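Side-chain contacts in KLLA0E08119p (Kluyveromyces lactis, PDB 3VA7), which probably carboxylates urea to urea-1-carboxylate using biotin, ATP and hydrogencarbonate, this chain holding the biotin carboxylase, carboxyltransferase and biotin-bearing regions of a longer enzyme: residues P599-S604 and T1052-L1057; I861-N866 and K919-K924; F934-T939 and V1081-L1086; D63-S68 and E87-I92. All coordinates share one frame; numbering follows the deposited sequence.

Contact 1. Residues P599-S604 and T1052-L1057; sequences PEYLGS and TAWDKL
Tyr-601 and Trp-1054 come from opposite directions to meet, and the phenol of Tyr-601 brings its OH to within 3.4 Å of Trp-1054 CZ2. There the OH of Tyr-601 donates to the O of Lys-1056 over 2.8 Å, lying in the carbonyl plane on a lone pair, with a C=O...donor angle of 118°. The acceptor is met at the tyrosine's ring edge. CG of Tyr-601 stands anti to the backbone N (chi1 177°), which sends the ring away from its type I' turn, Tyr-601 to Ser-604, and to the 1052-1057 loop. Leu-602, in the same turn, lays CG against one face of the Tyr-601 ring and brings CD1 within 4.2 Å of Trp-1054 CH2, at the indole edge. The amine of Lys-1056 turns elsewhere, to Asn-612 O. A phenylalanine at Tyr-601 would probably leave the Lys-1056 carbonyl without this donor. One directed phenol bond beside apolar contacts of Trp-1054 with Tyr-601 and Leu-602 thus ties a loop of carboxyltransferase subdomains A and B to one of subdomains C and D.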
loop_
_atom_site.group_PDB
_atom_site.type_symbol
_atom_site.label_atom_id
_atom_site.label_comp_id
_atom_site.label_asym_id
_atom_site.label_seq_id
_atom_site.Cartn_x
_atom_site.Cartn_y
_atom_site.Cartn_z
ATOM N N PRO A 599 6.987 8.068 -4.648
ATOM C CA PRO A 599 8.085 7.351 -3.938
ATOM C C PRO A 599 8.269 5.886 -4.385
ATOM O O PRO A 599 7.291 5.247 -4.785
ATOM C CB PRO A 599 7.671 7.441 -2.462
ATOM C CG PRO A 599 6.125 7.689 -2.495
ATOM C CD PRO A 599 5.871 8.476 -3.758
ATOM N N GLU A 600 9.504 5.378 -4.345
ATOM C CA GLU A 600 9.732 3.967 -4.574
ATOM C C GLU A 600 9.254 3.124 -3.387
ATOM O O GLU A 600 9.227 3.591 -2.236
ATOM C CB GLU A 600 11.214 3.656 -4.750
ATOM C CG GLU A 600 11.957 4.456 -5.830
ATOM C CD GLU A 600 13.407 3.995 -5.970
ATOM O OE1 GLU A 600 14.195 4.230 -5.035
ATOM O OE2 GLU A 600 13.769 3.381 -6.997
ATOM N N TYR A 601 8.891 1.869 -3.666
ATOM C CA TYR A 601 8.709 0.870 -2.641
ATOM C C TYR A 601 9.398 -0.378 -3.190
ATOM O O TYR A 601 9.144 -0.821 -4.336
ATOM C CB TYR A 601 7.206 0.626 -2.351
ATOM C CG TYR A 601 6.932 -0.472 -1.320
ATOM C CD1 TYR A 601 7.122 -0.243 0.033
ATOM C CD2 TYR A 601 6.488 -1.751 -1.715
ATOM C CE1 TYR A 601 6.906 -1.253 0.965
ATOM C CE2 TYR A 601 6.261 -2.778 -0.781
ATOM C CZ TYR A 601 6.476 -2.514 0.552
ATOM O OH TYR A 601 6.256 -3.486 1.485
ATOM N N LEU A 602 10.274 -0.949 -2.371
ATOM C CA LEU A 602 11.058 -2.112 -2.792
ATOM C C LEU A 602 11.740 -1.987 -4.180
ATOM O O LEU A 602 11.790 -2.936 -4.963
ATOM C CB LEU A 602 10.213 -3.382 -2.711
ATOM C CG LEU A 602 9.952 -3.909 -1.304
ATOM C CD1 LEU A 602 9.013 -5.064 -1.433
ATOM C CD2 LEU A 602 11.258 -4.325 -0.520
ATOM N N GLY A 603 12.280 -0.810 -4.462
ATOM C CA GLY A 603 13.111 -0.609 -5.628
ATOM C C GLY A 603 12.408 -0.010 -6.838
ATOM O O GLY A 603 13.054 0.324 -7.838
ATOM N N SER A 604 11.092 0.131 -6.761
ATOM C CA SER A 604 10.284 0.443 -7.942
ATOM C C SER A 604 9.115 1.329 -7.589
ATOM O O SER A 604 8.525 1.234 -6.497
ATOM C CB SER A 604 9.720 -0.825 -8.563
ATOM O OG SER A 604 8.713 -0.473 -9.481
ATOM N N THR A 1052 -2.275 -11.421 8.625
ATOM C CA THR A 1052 -1.340 -11.461 7.512
ATOM C C THR A 1052 0.075 -11.580 7.994
ATOM O O THR A 1052 0.470 -10.924 8.951
ATOM C CB THR A 1052 -1.433 -10.181 6.621
ATOM O OG1 THR A 1052 -0.549 -10.341 5.499
ATOM C CG2 THR A 1052 -1.093 -8.947 7.402
ATOM N N ALA A 1053 0.831 -12.424 7.329
ATOM C CA ALA A 1053 2.220 -12.533 7.637
ATOM C C ALA A 1053 3.004 -11.642 6.628
ATOM O O ALA A 1053 4.139 -11.983 6.214
ATOM C CB ALA A 1053 2.618 -13.982 7.547
ATOM N N TRP A 1054 2.395 -10.527 6.219
ATOM C CA TRP A 1054 3.102 -9.497 5.457
ATOM C C TRP A 1054 2.889 -8.139 6.078
ATOM O O TRP A 1054 1.760 -7.706 6.215
ATOM C CB TRP A 1054 2.578 -9.463 4.045
ATOM C CG TRP A 1054 3.032 -8.299 3.206
ATOM C CD1 TRP A 1054 2.392 -7.078 3.031
ATOM C CD2 TRP A 1054 4.203 -8.266 2.357
ATOM N NE1 TRP A 1054 3.101 -6.306 2.122
ATOM C CE2 TRP A 1054 4.217 -6.999 1.713
ATOM C CE3 TRP A 1054 5.254 -9.183 2.099
ATOM C CZ2 TRP A 1054 5.246 -6.617 0.842
ATOM C CZ3 TRP A 1054 6.257 -8.808 1.201
ATOM C CH2 TRP A 1054 6.244 -7.527 0.583
ATOM N N ASP A 1055 3.957 -7.451 6.419
ATOM C CA ASP A 1055 3.882 -6.203 7.164
ATOM C C ASP A 1055 4.436 -5.144 6.195
ATOM O O ASP A 1055 5.635 -4.777 6.216
ATOM C CB ASP A 1055 4.701 -6.391 8.458
ATOM C CG ASP A 1055 4.917 -5.109 9.268
ATOM O OD1 ASP A 1055 4.413 -4.015 8.876
ATOM O OD2 ASP A 1055 5.638 -5.192 10.310
ATOM N N LYS A 1056 3.574 -4.674 5.301
ATOM C CA LYS A 1056 4.008 -3.761 4.209
ATOM C C LYS A 1056 5.004 -2.665 4.650
ATOM O O LYS A 1056 5.986 -2.377 3.991
ATOM C CB LYS A 1056 2.787 -3.090 3.582
ATOM C CG LYS A 1056 3.150 -2.209 2.440
ATOM C CD LYS A 1056 1.917 -1.628 1.853
ATOM C CE LYS A 1056 1.619 -0.272 2.442
ATOM N NZ LYS A 1056 0.199 0.033 2.193
ATOM N N LEU A 1057 4.717 -2.027 5.764
ATOM C CA LEU A 1057 5.554 -0.938 6.216
ATOM C C LEU A 1057 6.510 -1.391 7.339
ATOM O O LEU A 1057 7.147 -0.537 7.997
ATOM C CB LEU A 1057 4.654 0.173 6.726
ATOM C CG LEU A 1057 3.574 0.681 5.766
ATOM C CD1 LEU A 1057 2.701 1.813 6.441
ATOM C CD2 LEU A 1057 4.233 1.177 4.545
#

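Contact 2. Residues I861-N866 and K919-K924; sequences ICYRIN and KNWNVK
Tyr-863 and Trp-921 lie face to face in an offset stack, the phenol ring and the five-membered ring of the indole nearly parallel at 4°, their centroids 4.4 Å apart. The two side chains run past one another in opposite senses, so each covers the other's root: CB of Tyr-863 sits 3.6 Å over the centroid of the six-membered ring of Trp-921, and CB of Trp-921 lies over the phenol face, two reciprocal CH-pi contacts. Val-923 divides its methyls, CG1 touching Tyr-863 CE1 at 3.6 Å while CG2 lies in the plane of the indole at its edge. In carboxyltransferase subdomains C and D this packs helix 859-875 against the start of strand 922-934, which pairs antiparallel with strand 1101-1108. Trp-921 CG fits between its own backbone N and carbonyl carbon (chi1 55°), and its NE1 is bonded to Asn-860 OD1, which fixes the rotation of the indole. Farther out, His-1109 stacks on Trp-921 and Phe-917 meets Tyr-863 edge to face.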
loop_
_atom_site.group_PDB
_atom_site.type_symbol
_atom_site.label_atom_id
_atom_site.label_comp_id
_atom_site.label_asym_id
_atom_site.label_seq_id
_atom_site.Cartn_x
_atom_site.Cartn_y
_atom_site.Cartn_z
ATOM N N ILE A 861 14.938 -33.249 0.860
ATOM C CA ILE A 861 14.910 -32.477 -0.354
ATOM C C ILE A 861 14.791 -30.931 -0.117
ATOM O O ILE A 861 15.333 -30.118 -0.878
ATOM C CB ILE A 861 13.826 -33.078 -1.265
ATOM C CG1 ILE A 861 14.380 -34.366 -1.895
ATOM C CG2 ILE A 861 13.358 -32.105 -2.273
ATOM C CD1 ILE A 861 13.344 -35.177 -2.752
ATOM N N CYS A 862 14.148 -30.519 0.951
ATOM C CA CYS A 862 14.053 -29.104 1.237
ATOM C C CYS A 862 15.392 -28.607 1.665
ATOM O O CYS A 862 15.780 -27.495 1.319
ATOM C CB CYS A 862 13.009 -28.783 2.369
ATOM S SG CYS A 862 11.375 -29.444 1.987
ATOM N N TYR A 863 16.099 -29.393 2.474
ATOM C CA TYR A 863 17.419 -28.958 2.872
ATOM C C TYR A 863 18.341 -28.941 1.643
ATOM O O TYR A 863 19.167 -28.022 1.473
ATOM C CB TYR A 863 17.993 -29.782 3.994
ATOM C CG TYR A 863 19.231 -29.127 4.518
ATOM C CD1 TYR A 863 19.188 -27.829 5.022
ATOM C CD2 TYR A 863 20.475 -29.780 4.440
ATOM C CE1 TYR A 863 20.343 -27.210 5.470
ATOM C CE2 TYR A 863 21.652 -29.168 4.905
ATOM C CZ TYR A 863 21.576 -27.897 5.408
ATOM O OH TYR A 863 22.740 -27.284 5.860
ATOM N N ARG A 864 18.107 -29.885 0.745
ATOM C CA ARG A 864 18.921 -30.035 -0.432
ATOM C C ARG A 864 18.816 -28.826 -1.351
ATOM O O ARG A 864 19.841 -28.390 -1.953
ATOM C CB ARG A 864 18.558 -31.331 -1.172
ATOM C CG ARG A 864 19.241 -31.509 -2.510
ATOM C CD ARG A 864 19.160 -32.948 -2.915
ATOM N NE ARG A 864 20.197 -33.207 -3.897
ATOM C CZ ARG A 864 21.377 -33.816 -3.671
ATOM N NH1 ARG A 864 21.709 -34.326 -2.477
ATOM N NH2 ARG A 864 22.243 -33.908 -4.683
ATOM N N ILE A 865 17.592 -28.286 -1.459
ATOM C CA ILE A 865 17.356 -27.098 -2.295
ATOM C C ILE A 865 18.140 -25.973 -1.656
ATOM O O ILE A 865 18.766 -25.124 -2.332
ATOM C CB ILE A 865 15.864 -26.734 -2.333
ATOM C CG1 ILE A 865 15.073 -27.855 -3.038
ATOM C CG2 ILE A 865 15.621 -25.295 -2.896
ATOM C CD1 ILE A 865 13.607 -27.764 -2.697
ATOM N N ASN A 866 18.155 -25.980 -0.333
ATOM C CA ASN A 866 18.890 -24.951 0.317
ATOM C C ASN A 866 20.403 -25.090 -0.054
ATOM O O ASN A 866 21.114 -24.082 -0.223
ATOM C CB ASN A 866 18.600 -24.991 1.792
ATOM C CG ASN A 866 19.723 -24.515 2.575
ATOM O OD1 ASN A 866 19.761 -23.384 3.055
ATOM N ND2 ASN A 866 20.702 -25.383 2.718
ATOM N N LYS A 919 21.885 -36.973 6.896
ATOM C CA LYS A 919 20.550 -36.996 7.483
ATOM C C LYS A 919 20.470 -36.130 8.770
ATOM O O LYS A 919 19.393 -35.663 9.122
ATOM C CB LYS A 919 20.034 -38.450 7.635
ATOM C CG LYS A 919 20.561 -39.222 8.833
ATOM C CD LYS A 919 20.500 -40.749 8.649
ATOM C CE LYS A 919 21.511 -41.489 9.593
ATOM N NZ LYS A 919 21.518 -40.992 11.041
ATOM N N ASN A 920 21.607 -35.822 9.393
ATOM C CA ASN A 920 21.591 -35.072 10.666
ATOM C C ASN A 920 21.643 -33.565 10.628
ATOM O O ASN A 920 22.020 -32.944 11.642
ATOM C CB ASN A 920 22.681 -35.570 11.633
ATOM C CG ASN A 920 22.597 -37.079 11.896
ATOM O OD1 ASN A 920 21.767 -37.798 11.313
ATOM N ND2 ASN A 920 23.484 -37.562 12.737
ATOM N N TRP A 921 21.244 -32.968 9.502
ATOM C CA TRP A 921 21.371 -31.512 9.303
ATOM C C TRP A 921 20.555 -30.659 10.298
ATOM O O TRP A 921 19.595 -31.149 10.898
ATOM C CB TRP A 921 21.021 -31.154 7.867
ATOM C CG TRP A 921 19.658 -31.630 7.386
ATOM C CD1 TRP A 921 19.368 -32.822 6.743
ATOM C CD2 TRP A 921 18.416 -30.907 7.453
ATOM N NE1 TRP A 921 18.033 -32.878 6.434
ATOM C CE2 TRP A 921 17.423 -31.724 6.857
ATOM C CE3 TRP A 921 18.047 -29.668 7.983
ATOM C CZ2 TRP A 921 16.081 -31.342 6.779
ATOM C CZ3 TRP A 921 16.701 -29.272 7.903
ATOM C CH2 TRP A 921 15.741 -30.111 7.289
ATOM N N ASN A 922 20.937 -29.401 10.482
ATOM C CA ASN A 922 20.086 -28.455 11.184
ATOM C C ASN A 922 20.000 -27.086 10.514
ATOM O O ASN A 922 20.787 -26.788 9.651
ATOM C CB ASN A 922 20.483 -28.320 12.646
ATOM C CG ASN A 922 21.937 -27.978 12.830
ATOM O OD1 ASN A 922 22.753 -28.877 12.978
ATOM N ND2 ASN A 922 22.276 -26.685 12.820
ATOM N N VAL A 923 19.003 -26.279 10.879
ATOM C CA VAL A 923 18.779 -24.945 10.286
ATOM C C VAL A 923 18.212 -24.025 11.344
ATOM O O VAL A 923 17.522 -24.464 12.244
ATOM C CB VAL A 923 17.737 -24.961 9.118
ATOM C CG1 VAL A 923 18.333 -25.335 7.870
ATOM C CG2 VAL A 923 16.590 -25.899 9.416
ATOM N N LYS A 924 18.499 -22.748 11.242
ATOM C CA LYS A 924 17.850 -21.755 12.080
ATOM C C LYS A 924 16.373 -21.823 11.712
ATOM O O LYS A 924 16.010 -21.943 10.522
ATOM C CB LYS A 924 18.408 -20.357 11.792
ATOM C CG LYS A 924 19.919 -20.134 12.133
ATOM C CD LYS A 924 20.159 -19.032 13.244
ATOM C CE LYS A 924 20.363 -17.593 12.640
ATOM N NZ LYS A 924 20.166 -16.468 13.654
#

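Contact 3. Residues F934-T939 and V1081-L1086; sequences FEDSKT and VTEEEL
Ser-937 offers two donors to one carboxylate, that of Glu-1083, and both are taken. Its backbone N bonds to Glu-1083 OE1 at 2.7 Å, almost straight at 169°, from the syn side but tilted out of the carboxylate plane. Its hydroxyl, Ser-937 OG, donates to the syn lone pair of Glu-1083 OE2, also at 2.7 Å. The glutamate gets there by extension: CG is anti to the backbone N (chi1 177°) and the chain stays outstretched beyond it. The setting is a pair of neighbouring parallel strands, 922-934 and 1075-1081, each running on into a helix; Glu-1083, at the start of helix 1083-1094, thereby accepts from Ser-937 N, the first residue of helix 937-949, where the helix end would be expected to favour its negative charge. Asp-936, the N-cap of helix 937-949, serves the next N-H groups: its OD2 takes Lys-938 N at 3.0 Å from above the carboxylate plane and, weakly, Thr-939 N. OD2 also forms a salt bridge with Arg-1049 NE, and Arg-1049 NH2 forms a long, weak ion pair with Glu-1083 OE2; this probably eases the proximity of two like charges, Asp-936 OD2 and Glu-1083 OE1, 4.3 Å apart. Thr-1082 N, at the N-cap position of the other helix, donates to Glu-1085 OE1 over 3.1 Å, though the threonine side chain makes no capping bond. Glu-935 turns its own carboxylate to Arg-972 and Asn-959.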
loop_
_atom_site.group_PDB
_atom_site.type_symbol
_atom_site.label_atom_id
_atom_site.label_comp_id
_atom_site.label_asym_id
_atom_site.label_seq_id
_atom_site.Cartn_x
_atom_site.Cartn_y
_atom_site.Cartn_z
ATOM N N PHE A 934 -11.410 -20.116 13.717
ATOM C CA PHE A 934 -12.044 -21.186 12.924
ATOM C C PHE A 934 -13.342 -20.803 12.162
ATOM O O PHE A 934 -14.358 -20.449 12.754
ATOM C CB PHE A 934 -12.252 -22.406 13.803
ATOM C CG PHE A 934 -12.510 -23.664 13.028
ATOM C CD1 PHE A 934 -11.491 -24.241 12.241
ATOM C CD2 PHE A 934 -13.770 -24.260 13.042
ATOM C CE1 PHE A 934 -11.709 -25.422 11.496
ATOM C CE2 PHE A 934 -13.999 -25.435 12.297
ATOM C CZ PHE A 934 -12.971 -26.007 11.518
ATOM N N GLU A 935 -13.297 -20.845 10.834
ATOM C CA GLU A 935 -14.521 -20.715 10.011
ATOM C C GLU A 935 -15.314 -19.485 10.368
ATOM O O GLU A 935 -16.502 -19.583 10.614
ATOM C CB GLU A 935 -15.445 -21.943 10.123
ATOM C CG GLU A 935 -15.054 -22.999 9.198
ATOM C CD GLU A 935 -16.060 -24.113 9.033
ATOM O OE1 GLU A 935 -16.208 -24.586 7.912
ATOM O OE2 GLU A 935 -16.684 -24.555 10.007
ATOM N N ASP A 936 -14.658 -18.343 10.387
ATOM C CA ASP A 936 -15.289 -17.082 10.718
ATOM C C ASP A 936 -16.077 -16.603 9.537
ATOM O O ASP A 936 -16.041 -17.214 8.481
ATOM C CB ASP A 936 -14.202 -16.070 11.010
ATOM C CG ASP A 936 -13.269 -15.897 9.838
ATOM O OD1 ASP A 936 -12.505 -16.872 9.551
ATOM O OD2 ASP A 936 -13.316 -14.839 9.173
ATOM N N SER A 937 -16.725 -15.459 9.669
ATOM C CA SER A 937 -17.607 -15.017 8.643
ATOM C C SER A 937 -16.884 -14.656 7.337
ATOM O O SER A 937 -17.436 -14.831 6.249
ATOM C CB SER A 937 -18.449 -13.849 9.151
ATOM O OG SER A 937 -17.703 -12.635 9.283
ATOM N N LYS A 938 -15.669 -14.132 7.412
ATOM C CA LYS A 938 -15.060 -13.650 6.176
ATOM C C LYS A 938 -14.529 -14.803 5.308
ATOM O O LYS A 938 -14.620 -14.755 4.074
ATOM C CB LYS A 938 -14.037 -12.577 6.453
ATOM C CG LYS A 938 -14.723 -11.306 6.832
ATOM C CD LYS A 938 -13.806 -10.262 7.411
ATOM C CE LYS A 938 -14.499 -8.959 7.524
ATOM N NZ LYS A 938 -13.583 -7.992 8.210
ATOM N N THR A 939 -14.044 -15.840 5.984
ATOM C CA THR A 939 -13.644 -17.068 5.365
ATOM C C THR A 939 -14.844 -17.744 4.702
ATOM O O THR A 939 -14.787 -18.107 3.528
ATOM C CB THR A 939 -13.127 -18.059 6.430
ATOM O OG1 THR A 939 -12.248 -17.408 7.346
ATOM C CG2 THR A 939 -12.438 -19.222 5.806
ATOM N N VAL A 1081 -8.738 -18.300 18.715
ATOM C CA VAL A 1081 -9.467 -17.114 19.123
ATOM C C VAL A 1081 -10.817 -17.042 18.403
ATOM O O VAL A 1081 -11.059 -17.670 17.327
ATOM C CB VAL A 1081 -8.770 -15.755 18.819
ATOM C CG1 VAL A 1081 -7.577 -15.561 19.674
ATOM C CG2 VAL A 1081 -8.487 -15.538 17.291
ATOM N N THR A 1082 -11.679 -16.250 19.020
ATOM C CA THR A 1082 -13.003 -15.941 18.527
ATOM C C THR A 1082 -12.891 -14.987 17.342
ATOM O O THR A 1082 -11.924 -14.258 17.264
ATOM C CB THR A 1082 -13.732 -15.279 19.715
ATOM O OG1 THR A 1082 -14.430 -16.307 20.427
ATOM C CG2 THR A 1082 -14.674 -14.158 19.305
ATOM N N GLU A 1083 -13.868 -14.965 16.441
ATOM C CA GLU A 1083 -13.877 -13.952 15.386
ATOM C C GLU A 1083 -13.683 -12.516 15.902
ATOM O O GLU A 1083 -12.804 -11.780 15.409
ATOM C CB GLU A 1083 -15.080 -14.041 14.459
ATOM C CG GLU A 1083 -15.059 -12.916 13.457
ATOM C CD GLU A 1083 -15.932 -13.125 12.240
ATOM O OE1 GLU A 1083 -16.437 -14.227 12.056
ATOM O OE2 GLU A 1083 -16.110 -12.176 11.456
ATOM N N GLU A 1084 -14.466 -12.106 16.891
ATOM C CA GLU A 1084 -14.351 -10.744 17.432
ATOM C C GLU A 1084 -12.977 -10.510 18.131
ATOM O O GLU A 1084 -12.408 -9.441 18.032
ATOM C CB GLU A 1084 -15.547 -10.418 18.364
ATOM C CG GLU A 1084 -16.035 -8.917 18.389
ATOM C CD GLU A 1084 -16.601 -8.385 17.046
ATOM O OE1 GLU A 1084 -16.111 -7.347 16.517
ATOM O OE2 GLU A 1084 -17.533 -9.009 16.498
ATOM N N GLU A 1085 -12.435 -11.507 18.811
ATOM C CA GLU A 1085 -11.126 -11.364 19.397
ATOM C C GLU A 1085 -10.052 -11.185 18.311
ATOM O O GLU A 1085 -9.016 -10.525 18.556
ATOM C CB GLU A 1085 -10.760 -12.577 20.240
ATOM C CG GLU A 1085 -11.524 -12.739 21.529
ATOM C CD GLU A 1085 -11.235 -14.061 22.288
ATOM O OE1 GLU A 1085 -10.688 -15.057 21.760
ATOM O OE2 GLU A 1085 -11.609 -14.122 23.456
ATOM N N LEU A 1086 -10.286 -11.805 17.143
ATOM C CA LEU A 1086 -9.405 -11.725 15.986
ATOM C C LEU A 1086 -9.494 -10.384 15.319
ATOM O O LEU A 1086 -8.531 -9.908 14.809
ATOM C CB LEU A 1086 -9.719 -12.816 14.944
ATOM C CG LEU A 1086 -8.911 -12.711 13.648
ATOM C CD1 LEU A 1086 -7.477 -13.069 13.928
ATOM C CD2 LEU A 1086 -9.424 -13.605 12.572
#

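Contact 4. Residues D63-S68 and E87-I92; sequences DPDKYS and ETYLDI
A single buried hydrogen bond between side chains, from Tyr-89 to Asp-65, joins two loops of the biotin carboxylase N-terminal domain, one following strand 56-61 and the other following its neighbour in the sheet, strand 76-79. Tyr-89 OH donates to Asp-65 OD2 over 2.7 Å, on the anti lone pair of that oxygen, away from the other oxygen. The carboxylate comes to the ring's edge with the two planes 49° apart, so the groups meet without stacking; CB of Asp-65 also lies 3.4 Å from Tyr-89 OH. With CG opposite the carbonyl carbon (chi1 -61°), the tyrosine, in its type I turn from Thr-88 to Asp-91, carries its hydroxyl to the 63-68 loop. Both polar atoms have further partners. Tyr-89 OH accepts from Ser-62 N, while Asp-65 OD2 makes a salt bridge with Arg-39 NE. The phenol ring itself is packed by Phe-113 and Tyr-61. A phenylalanine in place of Tyr-89 would probably keep much of this ring packing but leave Asp-65 OD2 and Ser-62 N each short of one partner. Ser-68 N, bonded to Asp-65 O at 2.8 Å, steadies the aspartate's own loop. Both loops belong to a parallel five-stranded sheet of strand order 3-2-1-4-5, the Rossmann-like fold of the biotin carboxylase N-terminal domain.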
loop_
_atom_site.group_PDB
_atom_site.type_symbol
_atom_site.label_atom_id
_atom_site.label_comp_id
_atom_site.label_asym_id
_atom_site.label_seq_id
_atom_site.Cartn_x
_atom_site.Cartn_y
_atom_site.Cartn_z
ATOM N N ASP A 63 -11.295 7.491 20.460
ATOM C CA ASP A 63 -11.101 6.198 19.833
ATOM C C ASP A 63 -10.228 6.197 18.576
ATOM O O ASP A 63 -9.352 5.326 18.452
ATOM C CB ASP A 63 -12.412 5.420 19.684
ATOM C CG ASP A 63 -12.962 4.937 21.050
ATOM O OD1 ASP A 63 -12.312 5.153 22.114
ATOM O OD2 ASP A 63 -14.073 4.367 21.068
ATOM N N PRO A 64 -10.407 7.172 17.668
ATOM C CA PRO A 64 -9.430 7.194 16.561
ATOM C C PRO A 64 -7.962 7.430 17.024
ATOM O O PRO A 64 -7.003 7.024 16.314
ATOM C CB PRO A 64 -9.905 8.345 15.658
ATOM C CG PRO A 64 -11.293 8.753 16.197
ATOM C CD PRO A 64 -11.441 8.223 17.574
ATOM N N ASP A 65 -7.771 8.051 18.202
ATOM C CA ASP A 65 -6.401 8.297 18.695
ATOM C C ASP A 65 -5.796 7.185 19.511
ATOM O O ASP A 65 -4.677 7.331 19.995
ATOM C CB ASP A 65 -6.301 9.604 19.485
ATOM C CG ASP A 65 -6.443 10.814 18.600
ATOM O OD1 ASP A 65 -6.019 10.737 17.424
ATOM O OD2 ASP A 65 -6.977 11.830 19.067
ATOM N N LYS A 66 -6.491 6.069 19.667
ATOM C CA LYS A 66 -5.968 5.067 20.567
ATOM C C LYS A 66 -4.562 4.580 20.180
ATOM O O LYS A 66 -3.825 4.041 21.008
ATOM C CB LYS A 66 -6.978 3.933 20.830
ATOM C CG LYS A 66 -7.280 2.947 19.708
ATOM C CD LYS A 66 -7.805 1.606 20.338
ATOM C CE LYS A 66 -9.022 0.922 19.589
ATOM N NZ LYS A 66 -9.079 1.115 18.076
ATOM N N TYR A 67 -4.179 4.825 18.932
ATOM C CA TYR A 67 -2.863 4.412 18.467
ATOM C C TYR A 67 -1.860 5.581 18.307
ATOM O O TYR A 67 -0.797 5.427 17.692
ATOM C CB TYR A 67 -2.967 3.601 17.169
ATOM C CG TYR A 67 -3.838 2.331 17.241
ATOM C CD1 TYR A 67 -3.568 1.329 18.196
ATOM C CD2 TYR A 67 -4.919 2.121 16.326
ATOM C CE1 TYR A 67 -4.321 0.175 18.255
ATOM C CE2 TYR A 67 -5.687 0.969 16.391
ATOM C CZ TYR A 67 -5.367 0.002 17.360
ATOM O OH TYR A 67 -6.065 -1.143 17.462
ATOM N N SER A 68 -2.160 6.746 18.867
ATOM C CA SER A 68 -1.277 7.853 18.592
ATOM C C SER A 68 -0.019 7.975 19.512
ATOM O O SER A 68 -0.002 7.472 20.650
ATOM C CB SER A 68 -2.082 9.150 18.379
ATOM O OG SER A 68 -2.282 9.819 19.580
ATOM N N GLU A 87 -17.490 14.474 22.120
ATOM C CA GLU A 87 -17.654 13.187 22.827
ATOM C C GLU A 87 -16.522 12.873 23.808
ATOM O O GLU A 87 -16.701 12.090 24.746
ATOM C CB GLU A 87 -17.695 12.080 21.780
ATOM C CG GLU A 87 -18.873 11.138 21.861
ATOM C CD GLU A 87 -19.511 10.932 20.487
ATOM O OE1 GLU A 87 -18.769 10.740 19.477
ATOM O OE2 GLU A 87 -20.768 10.988 20.429
ATOM N N THR A 88 -15.357 13.482 23.561
ATOM C CA THR A 88 -14.096 13.112 24.229
ATOM C C THR A 88 -13.252 14.288 24.787
ATOM O O THR A 88 -13.400 14.675 25.956
ATOM C CB THR A 88 -13.229 12.216 23.304
ATOM O OG1 THR A 88 -13.145 12.812 22.002
ATOM C CG2 THR A 88 -13.799 10.771 23.191
ATOM N N TYR A 89 -12.370 14.865 23.978
ATOM C CA TYR A 89 -11.465 15.915 24.479
ATOM C C TYR A 89 -12.161 17.099 25.186
ATOM O O TYR A 89 -11.601 17.669 26.140
ATOM C CB TYR A 89 -10.498 16.360 23.379
ATOM C CG TYR A 89 -9.628 15.199 22.909
ATOM C CD1 TYR A 89 -9.853 14.571 21.687
ATOM C CD2 TYR A 89 -8.615 14.686 23.732
ATOM C CE1 TYR A 89 -9.084 13.490 21.280
ATOM C CE2 TYR A 89 -7.830 13.611 23.331
ATOM C CZ TYR A 89 -8.072 13.020 22.109
ATOM O OH TYR A 89 -7.289 11.961 21.737
ATOM N N LEU A 90 -13.394 17.416 24.749
ATOM C CA LEU A 90 -14.174 18.566 25.241
ATOM C C LEU A 90 -15.053 18.286 26.456
ATOM O O LEU A 90 -15.630 19.209 27.030
ATOM C CB LEU A 90 -15.063 19.107 24.127
ATOM C CG LEU A 90 -14.337 19.786 22.986
ATOM C CD1 LEU A 90 -15.226 19.873 21.764
ATOM C CD2 LEU A 90 -13.797 21.151 23.443
ATOM N N ASP A 91 -15.160 17.016 26.837
ATOM C CA ASP A 91 -16.088 16.586 27.882
ATOM C C ASP A 91 -15.361 16.713 29.184
ATOM O O ASP A 91 -14.575 15.835 29.556
ATOM C CB ASP A 91 -16.567 15.125 27.644
ATOM C CG ASP A 91 -17.713 14.688 28.602
ATOM O OD1 ASP A 91 -18.862 14.568 28.131
ATOM O OD2 ASP A 91 -17.467 14.447 29.810
ATOM N N ILE A 92 -15.620 17.826 29.864
ATOM C CA ILE A 92 -14.958 18.141 31.121
ATOM C C ILE A 92 -15.075 16.989 32.116
ATOM O O ILE A 92 -14.151 16.720 32.899
ATOM C CB ILE A 92 -15.529 19.431 31.734
ATOM C CG1 ILE A 92 -15.298 20.621 30.776
ATOM C CG2 ILE A 92 -14.979 19.659 33.147
ATOM C CD1 ILE A 92 -15.866 21.981 31.240
#

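How the contacts relate
Contacts 1 and 3 are interlocked in sequence, their segments alternating along the chain, and their nearest atoms are about 8 Å apart; Arg-1049, which pairs with Asp-936 in contact 3, ends the strand that leads into the 1052-1057 loop of contact 1. Strand 922-934 starts in contact 2 and finishes in contact 3, some 36 Å away between centres. Contact 4 belongs to the biotin carboxylase region, yet its nearest atoms come within about 9 Å of contact 3, and Tyr-67 is bonded to Asp-1092 on helix 1083-1094, the helix that Glu-1083 begins. Of the carboxyltransferase contacts, contact 1 has its Trp-1054 side chain about 14 Å from the bound urea, well outside its pocket.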